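Local coordinates for sensor protein (Shewanella oneidensis, PDB 3LIC) that probably senses an extracellular signal through its PDC-fold domain and passes it across the membrane to a cytoplasmic histidine kinase of a two-component system, at residues 72-78 and 90-96; 214-220 and 232-236; 21-25 and 172-178; 106-111 and 138-142. All blocks are in the same frame, centred on the assembly; numbering follows the deposited sequence.

Interaction 1. Residues 72-78 and 90-96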
loop_
_atom_site.group_PDB
_atom_site.type_symbol
_atom_site.label_atom_id
_atom_site.label_comp_id
_atom_site.label_asym_id
_atom_site.label_seq_id
_atom_site.Cartn_x
_atom_site.Cartn_y
_atom_site.Cartn_z
ATOM N N PHE A 72 2.778 7.782 -7.482
ATOM C CA PHE A 72 3.609 7.644 -6.253
ATOM C C PHE A 72 3.408 8.838 -5.332
ATOM O O PHE A 72 3.327 9.948 -5.766
ATOM C CB PHE A 72 5.111 7.446 -6.536
ATOM C CG PHE A 72 5.440 6.290 -7.510
ATOM C CD1 PHE A 72 4.573 5.230 -7.694
ATOM C CD2 PHE A 72 6.662 6.243 -8.146
ATOM C CE1 PHE A 72 4.885 4.167 -8.518
ATOM C CE2 PHE A 72 7.004 5.183 -9.004
ATOM C CZ PHE A 72 6.062 4.144 -9.209
ATOM N N PHE A 73 3.286 8.600 -4.038
ATOM C CA PHE A 73 3.157 9.685 -3.107
ATOM C C PHE A 73 4.540 10.246 -2.739
ATOM O O PHE A 73 4.747 11.469 -2.644
ATOM C CB PHE A 73 2.480 9.182 -1.829
ATOM C CG PHE A 73 2.381 10.239 -0.794
ATOM C CD1 PHE A 73 1.421 11.277 -0.940
ATOM C CD2 PHE A 73 3.271 10.265 0.305
ATOM C CE1 PHE A 73 1.350 12.301 -0.014
ATOM C CE2 PHE A 73 3.218 11.311 1.235
ATOM C CZ PHE A 73 2.246 12.342 1.052
ATOM N N GLY A 74 5.503 9.361 -2.541
ATOM C CA GLY A 74 6.779 9.778 -2.001
ATOM C C GLY A 74 7.866 8.726 -2.250
ATOM O O GLY A 74 7.577 7.572 -2.542
ATOM N N SER A 75 9.122 9.122 -2.141
ATOM C CA SER A 75 10.197 8.147 -2.284
ATOM C C SER A 75 11.385 8.490 -1.401
ATOM O O SER A 75 11.707 9.659 -1.233
ATOM C CB SER A 75 10.570 8.039 -3.777
ATOM O OG SER A 75 11.809 7.359 -3.897
ATOM N N ALA A 76 12.012 7.515 -0.782
ATOM C CA ALA A 76 13.157 7.830 0.076
ATOM C C ALA A 76 14.428 7.071 -0.350
ATOM O O ALA A 76 14.341 5.958 -0.920
ATOM C CB ALA A 76 12.833 7.493 1.561
ATOM N N ILE A 77 15.588 7.636 -0.005
ATOM C CA ILE A 77 16.847 6.919 -0.085
ATOM C C ILE A 77 17.497 6.978 1.282
ATOM O O ILE A 77 17.996 8.022 1.678
ATOM C CB ILE A 77 17.807 7.547 -1.087
ATOM C CG1 ILE A 77 17.190 7.488 -2.488
ATOM C CG2 ILE A 77 19.259 6.828 -0.961
ATOM C CD1 ILE A 77 18.063 8.144 -3.533
ATOM N N ALA A 78 17.506 5.842 1.995
ATOM C CA ALA A 78 17.798 5.817 3.412
ATOM C C ALA A 78 19.036 4.929 3.662
ATOM O O ALA A 78 19.091 3.808 3.166
ATOM C CB ALA A 78 16.591 5.331 4.147
ATOM N N PHE A 90 20.838 9.231 7.637
ATOM C CA PHE A 90 20.726 10.091 6.476
ATOM C C PHE A 90 19.681 9.491 5.570
ATOM O O PHE A 90 19.821 8.384 5.115
ATOM C CB PHE A 90 22.112 10.216 5.778
ATOM C CG PHE A 90 22.117 11.075 4.464
ATOM C CD1 PHE A 90 21.583 12.359 4.430
ATOM C CD2 PHE A 90 22.767 10.608 3.316
ATOM C CE1 PHE A 90 21.597 13.145 3.267
ATOM C CE2 PHE A 90 22.830 11.386 2.136
ATOM C CZ PHE A 90 22.214 12.650 2.102
ATOM N N SER A 91 18.615 10.233 5.296
ATOM C CA SER A 91 17.555 9.698 4.486
ATOM C C SER A 91 16.747 10.749 3.753
ATOM O O SER A 91 15.580 11.005 4.046
ATOM C CB SER A 91 16.706 8.719 5.286
ATOM O OG SER A 91 15.492 8.395 4.619
ATOM N N PRO A 92 17.366 11.330 2.714
ATOM C CA PRO A 92 16.600 12.206 1.812
ATOM C C PRO A 92 15.259 11.585 1.399
ATOM O O PRO A 92 15.200 10.400 1.098
ATOM C CB PRO A 92 17.503 12.297 0.595
ATOM C CG PRO A 92 18.937 12.092 1.204
ATOM C CD PRO A 92 18.758 11.081 2.257
ATOM N N TYR A 93 14.218 12.399 1.308
ATOM C CA TYR A 93 12.881 11.909 1.024
ATOM C C TYR A 93 12.079 13.022 0.384
ATOM O O TYR A 93 12.111 14.145 0.866
ATOM C CB TYR A 93 12.233 11.528 2.370
ATOM C CG TYR A 93 10.780 11.160 2.294
ATOM C CD1 TYR A 93 10.357 10.004 1.595
ATOM C CD2 TYR A 93 9.815 11.925 2.959
ATOM C CE1 TYR A 93 8.997 9.657 1.526
ATOM C CE2 TYR A 93 8.472 11.568 2.906
ATOM C CZ TYR A 93 8.075 10.464 2.190
ATOM O OH TYR A 93 6.741 10.134 2.197
ATOM N N VAL A 94 11.429 12.762 -0.744
ATOM C CA VAL A 94 10.535 13.745 -1.371
ATOM C C VAL A 94 9.092 13.198 -1.439
ATOM O O VAL A 94 8.885 12.008 -1.690
ATOM C CB VAL A 94 11.033 14.161 -2.798
ATOM C CG1 VAL A 94 9.988 15.034 -3.534
ATOM C CG2 VAL A 94 12.406 14.852 -2.740
ATOM N N TYR A 95 8.086 14.045 -1.230
ATOM C CA TYR A 95 6.684 13.565 -1.235
ATOM C C TYR A 95 5.811 14.658 -1.859
ATOM O O TYR A 95 6.240 15.826 -1.933
ATOM C CB TYR A 95 6.178 13.132 0.175
ATOM C CG TYR A 95 6.008 14.260 1.205
ATOM C CD1 TYR A 95 4.774 14.907 1.397
ATOM C CD2 TYR A 95 7.104 14.674 1.982
ATOM C CE1 TYR A 95 4.634 16.009 2.381
ATOM C CE2 TYR A 95 6.995 15.692 2.950
ATOM C CZ TYR A 95 5.766 16.352 3.149
ATOM O OH TYR A 95 5.757 17.355 4.123
ATOM N N ARG A 96 4.652 14.262 -2.411
ATOM C CA ARG A 96 3.749 15.266 -2.996
ATOM C C ARG A 96 2.821 15.902 -1.932
ATOM O O ARG A 96 2.216 15.206 -1.142
ATOM C CB ARG A 96 3.060 14.803 -4.305
ATOM C CG ARG A 96 1.715 14.137 -4.231
ATOM C CD ARG A 96 1.562 13.059 -5.392
ATOM N NE ARG A 96 2.000 13.644 -6.647
ATOM C CZ ARG A 96 2.738 13.077 -7.597
ATOM N NH1 ARG A 96 3.178 11.850 -7.533
ATOM N NH2 ARG A 96 3.016 13.788 -8.660
#
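This is an antiparallel β-strand pairing inside the sheet of the first PDC sensor domain, where strand 74-79 lies between strands 92-96 and 161-168. The axes of 74-78 and 92-96 come within 4.7 Å and run at 178°. Ser-75 and Val-94 form the hydrogen-bonded pair, with Ser-75 N to Val-94 O at 2.9 Å and Val-94 N to Ser-75 O at 3.2 Å; Ile-77 N to Pro-92 O (3.0 Å) and Arg-96 N to Phe-73 O (2.8 Å) extend the ladder in both directions. Gly-74/Tyr-95 and Ala-76/Tyr-93 are the non-hydrogen-bonded pairs. Along the other edge of 74-79, Phe-73 and Gly-74 both face Asp-166, a classic β bulge.

Ser-75 and Val-94 point to the face covered by helix 55-68. The opposite face carries Tyr-93 and Tyr-95. The Tyr-93 ring lies against Ala-76, with CD1 3.5 Å from Ala-76 CB, and its hydroxyl bonds to Asp-166. A β-carbon on Gly-74 would collide with that hydroxyl, so the glycine lets the tyrosine cross the neighbouring strand. An ethanediol, probably from the crystallisation liquor, lies near Tyr-93 and may mark a pocket. The Arg-96 side chain, whose NH1 also bonds Asn-69 O, reaches back past its backbone bond to Phe-73, and NH1 donates to Phe-72 O at 2.6 Å.

Interaction 2. Residues 214-220 and 232-236; sequences NIKNIAF and ASFVD
Residues 214-217 form a tight turn that leads into helix 218-226, and this turn and the first helical residues lie alongside the extended strand 232-235. The closest CA pairs are Asn-217 with Phe-234 (4.9 Å) and Phe-220 with Ala-232 (5.4 Å), so the two segments run in opposite senses. The turn is held by Asn-217 N to Asn-214 O (2.7 Å) and by an Asx turn, Lys-216 N to Asn-214 OD1 (2.8 Å).

Asn-217, rotamer m, meets the backbone of Val-235 much as a neighbouring strand would: its OD1 accepts from Val-235 N at 2.9 Å, while its ND2 bonds chiefly to Asp-211 O and adds a weak bond, 3.4 Å, to Val-235 O. One water continues the link, donating to Lys-216 O (3.0 Å) and Ser-233 O (2.7 Å) and accepting from Phe-220 N (2.4 Å, very short). Phe-220 (t) and Phe-234 (p) lie nearly parallel, planes at 11° and centroids 4.8 Å apart but well offset, with Phe-220 CE2 3.5 Å from Phe-234 CD2. Ala-232 CB sits 4.0 Å from Phe-220 CA, and Val-235 CG1 4.0 Å from Lys-216 CD.

Helix 218-226 thus flanks strand 230-235, one of the two edge strands of the five-stranded sheet; strand 241-248 pairs with its other edge, Tyr-242 stacks on Phe-234, and Phe-220 reaches Ala-244, Val-246 and Val-257.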
loop_
_atom_site.group_PDB
_atom_site.type_symbol
_atom_site.label_atom_id
_atom_site.label_comp_id
_atom_site.label_asym_id
_atom_site.label_seq_id
_atom_site.Cartn_x
_atom_site.Cartn_y
_atom_site.Cartn_z
ATOM N N ASN A 214 -20.780 -13.165 14.286
ATOM C CA ASN A 214 -22.171 -13.033 13.819
ATOM C C ASN A 214 -22.526 -14.092 12.781
ATOM O O ASN A 214 -21.853 -14.212 11.759
ATOM C CB ASN A 214 -22.467 -11.620 13.307
ATOM C CG ASN A 214 -23.820 -11.511 12.698
ATOM O OD1 ASN A 214 -24.410 -12.516 12.335
ATOM N ND2 ASN A 214 -24.319 -10.304 12.555
ATOM N N ILE A 215 -23.562 -14.877 13.071
ATOM C CA ILE A 215 -23.925 -16.048 12.226
ATOM C C ILE A 215 -23.957 -15.716 10.742
ATOM O O ILE A 215 -23.527 -16.494 9.923
ATOM C CB ILE A 215 -25.308 -16.666 12.622
ATOM C CG1 ILE A 215 -25.154 -17.480 13.885
ATOM C CG2 ILE A 215 -25.815 -17.602 11.518
ATOM C CD1 ILE A 215 -23.946 -18.445 13.806
ATOM N N LYS A 216 -24.477 -14.541 10.418
ATOM C CA LYS A 216 -24.551 -14.072 9.051
ATOM C C LYS A 216 -23.217 -13.881 8.368
ATOM O O LYS A 216 -23.151 -13.958 7.146
ATOM C CB LYS A 216 -25.392 -12.818 9.002
ATOM C CG LYS A 216 -26.716 -13.057 9.702
ATOM C CD LYS A 216 -27.669 -11.874 9.646
ATOM C CE LYS A 216 -27.845 -11.326 11.036
ATOM N NZ LYS A 216 -28.977 -10.365 11.064
ATOM N N ASN A 217 -22.132 -13.704 9.123
ATOM C CA ASN A 217 -20.843 -13.405 8.476
ATOM C C ASN A 217 -19.970 -14.580 8.201
ATOM O O ASN A 217 -18.892 -14.442 7.635
ATOM C CB ASN A 217 -20.043 -12.374 9.249
ATOM C CG ASN A 217 -20.748 -11.030 9.313
ATOM O OD1 ASN A 217 -21.662 -10.725 8.525
ATOM N ND2 ASN A 217 -20.347 -10.223 10.285
ATOM N N ILE A 218 -20.440 -15.753 8.588
ATOM C CA ILE A 218 -19.606 -16.938 8.511
ATOM C C ILE A 218 -19.077 -17.177 7.120
ATOM O O ILE A 218 -17.873 -17.381 6.960
ATOM C CB ILE A 218 -20.337 -18.197 9.017
ATOM C CG1 ILE A 218 -20.696 -18.005 10.496
ATOM C CG2 ILE A 218 -19.476 -19.498 8.709
ATOM C CD1 ILE A 218 -21.435 -19.207 11.131
ATOM N N ALA A 219 -19.956 -17.183 6.108
ATOM C CA ALA A 219 -19.497 -17.489 4.749
ATOM C C ALA A 219 -18.528 -16.411 4.245
ATOM O O ALA A 219 -17.562 -16.708 3.535
ATOM C CB ALA A 219 -20.675 -17.677 3.782
ATOM N N PHE A 220 -18.784 -15.151 4.596
ATOM C CA PHE A 220 -17.855 -14.092 4.212
ATOM C C PHE A 220 -16.512 -14.357 4.924
ATOM O O PHE A 220 -15.453 -14.360 4.299
ATOM C CB PHE A 220 -18.443 -12.702 4.539
ATOM C CG PHE A 220 -17.640 -11.556 3.992
ATOM C CD1 PHE A 220 -17.197 -11.577 2.693
ATOM C CD2 PHE A 220 -17.311 -10.455 4.808
ATOM C CE1 PHE A 220 -16.449 -10.546 2.166
ATOM C CE2 PHE A 220 -16.555 -9.399 4.297
ATOM C CZ PHE A 220 -16.118 -9.443 2.953
ATOM N N ALA A 232 -20.183 -13.088 -1.379
ATOM C CA ALA A 232 -20.896 -13.452 -0.200
ATOM C C ALA A 232 -21.488 -12.186 0.363
ATOM O O ALA A 232 -21.003 -11.119 0.076
ATOM C CB ALA A 232 -19.971 -14.071 0.825
ATOM N N SER A 233 -22.538 -12.298 1.171
ATOM C CA SER A 233 -22.957 -11.139 1.902
ATOM C C SER A 233 -22.456 -11.151 3.330
ATOM O O SER A 233 -21.703 -12.059 3.762
ATOM C CB SER A 233 -24.470 -10.940 1.872
ATOM O OG SER A 233 -25.076 -12.100 2.313
ATOM N N PHE A 234 -22.834 -10.081 4.029
ATOM C CA PHE A 234 -22.393 -9.863 5.393
ATOM C C PHE A 234 -23.117 -8.667 5.968
ATOM O O PHE A 234 -23.725 -7.917 5.199
ATOM C CB PHE A 234 -20.865 -9.722 5.468
ATOM C CG PHE A 234 -20.371 -8.363 5.178
ATOM C CD1 PHE A 234 -20.414 -7.378 6.155
ATOM C CD2 PHE A 234 -19.818 -8.063 3.947
ATOM C CE1 PHE A 234 -19.926 -6.120 5.904
ATOM C CE2 PHE A 234 -19.347 -6.813 3.697
ATOM C CZ PHE A 234 -19.399 -5.837 4.685
ATOM N N VAL A 235 -23.122 -8.561 7.305
ATOM C CA VAL A 235 -23.602 -7.357 8.025
ATOM C C VAL A 235 -22.450 -6.583 8.720
ATOM O O VAL A 235 -21.440 -7.178 9.165
ATOM C CB VAL A 235 -24.718 -7.676 9.081
ATOM C CG1 VAL A 235 -25.767 -8.588 8.491
ATOM C CG2 VAL A 235 -24.115 -8.305 10.324
ATOM N N ASP A 236 -22.592 -5.262 8.799
ATOM C CA ASP A 236 -21.636 -4.464 9.565
ATOM C C ASP A 236 -22.213 -4.280 10.965
ATOM O O ASP A 236 -23.277 -4.856 11.276
ATOM C CB ASP A 236 -21.314 -3.123 8.889
ATOM C CG ASP A 236 -22.499 -2.158 8.860
ATOM O OD1 ASP A 236 -23.618 -2.427 9.393
ATOM O OD2 ASP A 236 -22.299 -1.094 8.256
HETATM O O HOH W 1 -21.005 -14.338 5.091
#

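Interaction 3. Residues 21-25 and 172-178; sequences SASRL and LPEQLGI
A helix-helix crossing joins residues 21-25, one turn of the long helix 2-46, to the short helix 172-176 and the two residues after it. The local axes pass 9.2 Å apart at 109°, close to perpendicular, and the nearest CA atoms are those of Ser-21 and Leu-176, 5.0 Å apart. Ser-21 (m) points at the end of the short helix, and its OG donates to Leu-176 O at 2.8 Å, although that hydroxyl is modelled too near a neighbour for its position to be certain. One turn on, Arg-24 (m, then t, t) stretches along the same side and places NH1 2.8 Å from the same Leu-176 O, its CD 3.6 Å from Gln-175 O. Leu-25 (t) supplies the apolar half: its CB lies 3.6 Å from Leu-176 CD1 and its CD1 4.4 Å from Leu-172 CD2.

The short helix closes in a Schellman motif, with Gly-177 at phi 84° and psi 39°, Ile-178 N to Pro-173 O at 3.0 Å and a weak Gly-177 N to Glu-174 O bond of 3.3 Å. Hydrogen bonds from the long helix to a helix-terminal carbonyl, together with leucine packing, tie the connection between the two sheets to helix 2-46.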
loop_
_atom_site.group_PDB
_atom_site.type_symbol
_atom_site.label_atom_id
_atom_site.label_comp_id
_atom_site.label_asym_id
_atom_site.label_seq_id
_atom_site.Cartn_x
_atom_site.Cartn_y
_atom_site.Cartn_z
ATOM N N SER A 21 -10.887 -3.983 -10.447
ATOM C CA SER A 21 -10.194 -3.276 -9.392
ATOM C C SER A 21 -8.977 -4.013 -8.818
ATOM O O SER A 21 -7.994 -3.361 -8.448
ATOM C CB SER A 21 -11.152 -2.983 -8.271
ATOM O OG SER A 21 -11.844 -1.836 -8.655
ATOM N N ALA A 22 -9.047 -5.339 -8.717
ATOM C CA ALA A 22 -7.871 -6.113 -8.284
ATOM C C ALA A 22 -6.791 -5.923 -9.348
ATOM O O ALA A 22 -5.605 -5.939 -9.104
ATOM C CB ALA A 22 -8.231 -7.665 -8.132
ATOM N N SER A 23 -7.239 -5.800 -10.566
ATOM C CA SER A 23 -6.379 -5.617 -11.687
ATOM C C SER A 23 -5.628 -4.281 -11.675
ATOM O O SER A 23 -4.420 -4.235 -11.912
ATOM C CB SER A 23 -7.268 -5.630 -12.936
ATOM O OG SER A 23 -6.648 -6.323 -13.939
ATOM N N ARG A 24 -6.362 -3.201 -11.534
ATOM C CA ARG A 24 -5.795 -1.863 -11.367
ATOM C C ARG A 24 -4.762 -1.888 -10.254
ATOM O O ARG A 24 -3.666 -1.356 -10.373
ATOM C CB ARG A 24 -6.901 -0.866 -10.986
ATOM C CG ARG A 24 -8.123 -0.928 -11.937
ATOM C CD ARG A 24 -9.008 0.335 -11.975
ATOM N NE ARG A 24 -9.872 0.190 -13.135
ATOM C CZ ARG A 24 -11.164 -0.125 -13.113
ATOM N NH1 ARG A 24 -11.818 -0.245 -11.970
ATOM N NH2 ARG A 24 -11.799 -0.280 -14.265
ATOM N N LEU A 25 -5.140 -2.507 -9.137
ATOM C CA LEU A 25 -4.293 -2.502 -7.979
ATOM C C LEU A 25 -3.040 -3.306 -8.329
ATOM O O LEU A 25 -1.966 -2.890 -7.991
ATOM C CB LEU A 25 -4.997 -3.037 -6.706
ATOM C CG LEU A 25 -4.092 -3.289 -5.477
ATOM C CD1 LEU A 25 -3.474 -2.067 -4.890
ATOM C CD2 LEU A 25 -4.863 -4.052 -4.398
ATOM N N LEU A 172 -6.057 5.181 -3.154
ATOM C CA LEU A 172 -6.350 3.868 -3.738
ATOM C C LEU A 172 -7.707 3.783 -4.392
ATOM O O LEU A 172 -7.812 3.186 -5.451
ATOM C CB LEU A 172 -6.239 2.738 -2.708
ATOM C CG LEU A 172 -4.836 2.474 -2.200
ATOM C CD1 LEU A 172 -4.873 1.407 -1.094
ATOM C CD2 LEU A 172 -3.941 2.048 -3.416
ATOM N N PRO A 173 -8.774 4.328 -3.780
ATOM C CA PRO A 173 -10.117 4.203 -4.403
ATOM C C PRO A 173 -10.216 4.774 -5.797
ATOM O O PRO A 173 -10.750 4.150 -6.725
ATOM C CB PRO A 173 -10.994 5.051 -3.462
ATOM C CG PRO A 173 -10.237 4.978 -2.056
ATOM C CD PRO A 173 -8.822 5.152 -2.541
ATOM N N GLU A 174 -9.712 5.994 -5.968
ATOM C CA GLU A 174 -9.613 6.531 -7.298
ATOM C C GLU A 174 -8.674 5.722 -8.224
ATOM O O GLU A 174 -8.981 5.518 -9.410
ATOM C CB GLU A 174 -9.128 7.963 -7.232
ATOM C CG GLU A 174 -8.713 8.390 -8.629
ATOM C CD GLU A 174 -8.358 9.855 -8.696
ATOM O OE1 GLU A 174 -7.867 10.392 -7.659
ATOM O OE2 GLU A 174 -8.557 10.455 -9.795
ATOM N N GLN A 175 -7.506 5.288 -7.725
ATOM C CA GLN A 175 -6.614 4.577 -8.602
ATOM C C GLN A 175 -7.256 3.236 -9.014
ATOM O O GLN A 175 -6.998 2.727 -10.114
ATOM C CB GLN A 175 -5.252 4.370 -7.907
ATOM C CG GLN A 175 -4.398 5.592 -7.985
ATOM C CD GLN A 175 -3.308 5.566 -6.971
ATOM O OE1 GLN A 175 -3.505 5.072 -5.853
ATOM N NE2 GLN A 175 -2.130 6.099 -7.342
ATOM N N LEU A 176 -8.103 2.685 -8.131
ATOM C CA LEU A 176 -8.800 1.398 -8.330
ATOM C C LEU A 176 -10.169 1.554 -8.991
ATOM O O LEU A 176 -10.666 0.587 -9.578
ATOM C CB LEU A 176 -8.977 0.650 -7.010
ATOM C CG LEU A 176 -7.804 -0.307 -6.672
ATOM C CD1 LEU A 176 -6.382 0.317 -6.966
ATOM C CD2 LEU A 176 -7.970 -0.836 -5.223
ATOM N N GLY A 177 -10.755 2.752 -8.919
ATOM C CA GLY A 177 -11.968 3.061 -9.679
ATOM C C GLY A 177 -13.213 2.590 -8.928
ATOM O O GLY A 177 -14.113 2.075 -9.535
ATOM N N ILE A 178 -13.214 2.746 -7.602
ATOM C CA ILE A 178 -14.209 2.264 -6.686
ATOM C C ILE A 178 -14.397 3.387 -5.641
ATOM O O ILE A 178 -13.405 4.019 -5.140
ATOM C CB ILE A 178 -13.730 0.965 -5.922
ATOM C CG1 ILE A 178 -13.273 -0.134 -6.876
ATOM C CG2 ILE A 178 -14.854 0.323 -5.187
ATOM C CD1 ILE A 178 -14.403 -0.665 -7.863
#

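Interaction 4. Residues 106-111 and 138-142; sequences IGADGY and DEGAG
The loop 138-142, which links strands 131-137 and 145-153 of the PDC sheet, doubles back in a type II β turn, closed by Ala-141 N to Asp-138 O at 3.0 Å, and faces the C-terminal end of helix 106-109. Asp-138 (t) uses both carboxylate oxygens: OD2 accepts from Gly-142 N (2.8 Å) and OD1 from Tyr-111 OH (2.6 Å). OD2 also makes a weak hydrogen bond to an ethanediol, probably from the crystallisation liquor, so the turn may border a pocket. Glu-139 O lies 3.3 Å from Tyr-111 CD2. Gly-140, at phi 102° and psi -8°, brings its O to 3.5 Å from Gly-110 CA in a CA-H...O contact; their CA atoms are 4.8 Å apart, and a β-carbon on Gly-140 would strike Gly-110 O. Ala-141 CB fits between Tyr-111 CE2 (3.8 Å) and Ile-106 CD1 (4.0 Å).

Ile-106 O accepts from Gly-110 N (2.9 Å) and Tyr-111 N (2.8 Å). Trp-118 stacks on Tyr-111 (p), Trp-120 bonds its hydroxyl, and Tyr-93 of strand 92-96 touches Ile-106, Asp-138 and Ala-141.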
loop_
_atom_site.group_PDB
_atom_site.type_symbol
_atom_site.label_atom_id
_atom_site.label_comp_id
_atom_site.label_asym_id
_atom_site.label_seq_id
_atom_site.Cartn_x
_atom_site.Cartn_y
_atom_site.Cartn_z
ATOM N N ILE A 106 14.853 12.623 6.401
ATOM C CA ILE A 106 14.131 12.000 7.506
ATOM C C ILE A 106 15.080 11.757 8.713
ATOM O O ILE A 106 14.688 11.816 9.845
ATOM C CB ILE A 106 13.481 10.693 7.009
ATOM C CG1 ILE A 106 12.348 10.996 6.030
ATOM C CG2 ILE A 106 12.918 9.844 8.114
ATOM C CD1 ILE A 106 11.623 9.678 5.561
ATOM N N GLY A 107 16.356 11.518 8.467
ATOM C CA GLY A 107 17.233 11.134 9.555
ATOM C C GLY A 107 17.663 12.370 10.379
ATOM O O GLY A 107 18.221 12.219 11.444
ATOM N N ALA A 108 17.402 13.583 9.889
ATOM C CA ALA A 108 17.768 14.827 10.584
ATOM C C ALA A 108 16.506 15.453 11.152
ATOM O O ALA A 108 16.499 15.930 12.303
ATOM C CB ALA A 108 18.494 15.843 9.596
ATOM N N ASP A 109 15.436 15.457 10.367
ATOM C CA ASP A 109 14.271 16.239 10.730
ATOM C C ASP A 109 12.995 15.452 10.786
ATOM O O ASP A 109 11.925 16.066 10.921
ATOM C CB ASP A 109 14.080 17.418 9.760
ATOM C CG ASP A 109 15.356 18.276 9.656
ATOM O OD1 ASP A 109 16.121 18.409 10.646
ATOM O OD2 ASP A 109 15.635 18.778 8.579
ATOM N N GLY A 110 13.088 14.117 10.652
ATOM C CA GLY A 110 11.857 13.366 10.547
ATOM C C GLY A 110 11.744 12.350 11.679
ATOM O O GLY A 110 10.855 12.448 12.545
ATOM N N TYR A 111 12.597 11.335 11.650
ATOM C CA TYR A 111 12.540 10.357 12.712
ATOM C C TYR A 111 13.679 9.395 12.553
ATOM O O TYR A 111 14.357 9.369 11.516
ATOM C CB TYR A 111 11.180 9.645 12.788
ATOM C CG TYR A 111 10.675 9.021 11.485
ATOM C CD1 TYR A 111 11.296 7.876 10.919
ATOM C CD2 TYR A 111 9.575 9.553 10.823
ATOM C CE1 TYR A 111 10.816 7.287 9.727
ATOM C CE2 TYR A 111 9.067 8.938 9.658
ATOM C CZ TYR A 111 9.706 7.822 9.106
ATOM O OH TYR A 111 9.183 7.236 7.943
ATOM N N ASP A 138 2.626 8.022 8.397
ATOM C CA ASP A 138 4.047 8.411 8.268
ATOM C C ASP A 138 4.437 9.670 9.043
ATOM O O ASP A 138 4.977 10.591 8.471
ATOM C CB ASP A 138 4.436 8.542 6.788
ATOM C CG ASP A 138 5.929 8.584 6.593
ATOM O OD1 ASP A 138 6.707 8.013 7.420
ATOM O OD2 ASP A 138 6.352 9.194 5.610
ATOM N N GLU A 139 4.247 9.655 10.361
ATOM C CA GLU A 139 4.272 10.842 11.177
ATOM C C GLU A 139 5.623 11.461 11.207
ATOM O O GLU A 139 6.612 10.806 11.590
ATOM C CB GLU A 139 3.916 10.500 12.615
ATOM C CG GLU A 139 4.219 11.674 13.554
ATOM C CD GLU A 139 3.147 11.838 14.595
ATOM O OE1 GLU A 139 3.315 11.258 15.695
ATOM O OE2 GLU A 139 2.107 12.485 14.319
ATOM N N GLY A 140 5.718 12.735 10.822
ATOM C CA GLY A 140 7.043 13.363 10.913
ATOM C C GLY A 140 7.664 13.403 9.535
ATOM O O GLY A 140 8.678 14.047 9.313
ATOM N N ALA A 141 7.038 12.767 8.569
ATOM C CA ALA A 141 7.620 12.788 7.241
ATOM C C ALA A 141 6.491 12.998 6.317
ATOM O O ALA A 141 6.057 14.116 6.152
ATOM C CB ALA A 141 8.389 11.506 6.907
ATOM N N GLY A 142 5.994 11.940 5.710
ATOM C CA GLY A 142 4.901 12.073 4.766
ATOM C C GLY A 142 3.671 12.581 5.481
ATOM O O GLY A 142 2.886 13.276 4.881
#

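Overall arrangement
Interactions 1 and 4 belong to the first PDC domain, their centres 10 Å apart. They touch where Ile-106 N meets Ser-91 O at 2.9 Å and where Tyr-93 packs on Ile-106 and Asp-138, so sheet and loops together line what may be a ligand pocket. Interaction 2 lies beyond the chain's centre, its centre about 41 Å from the centres of interactions 1 and 4, at the edge of the second, five-stranded sheet. Interaction 3 stands between, with its centre 24 Å from those of interactions 1 and 2; the loop it closes encloses interactions 1 and 4, and interaction 2 follows it. Interaction 3 thus fixes the connection between the two sheets against the long helix 2-46.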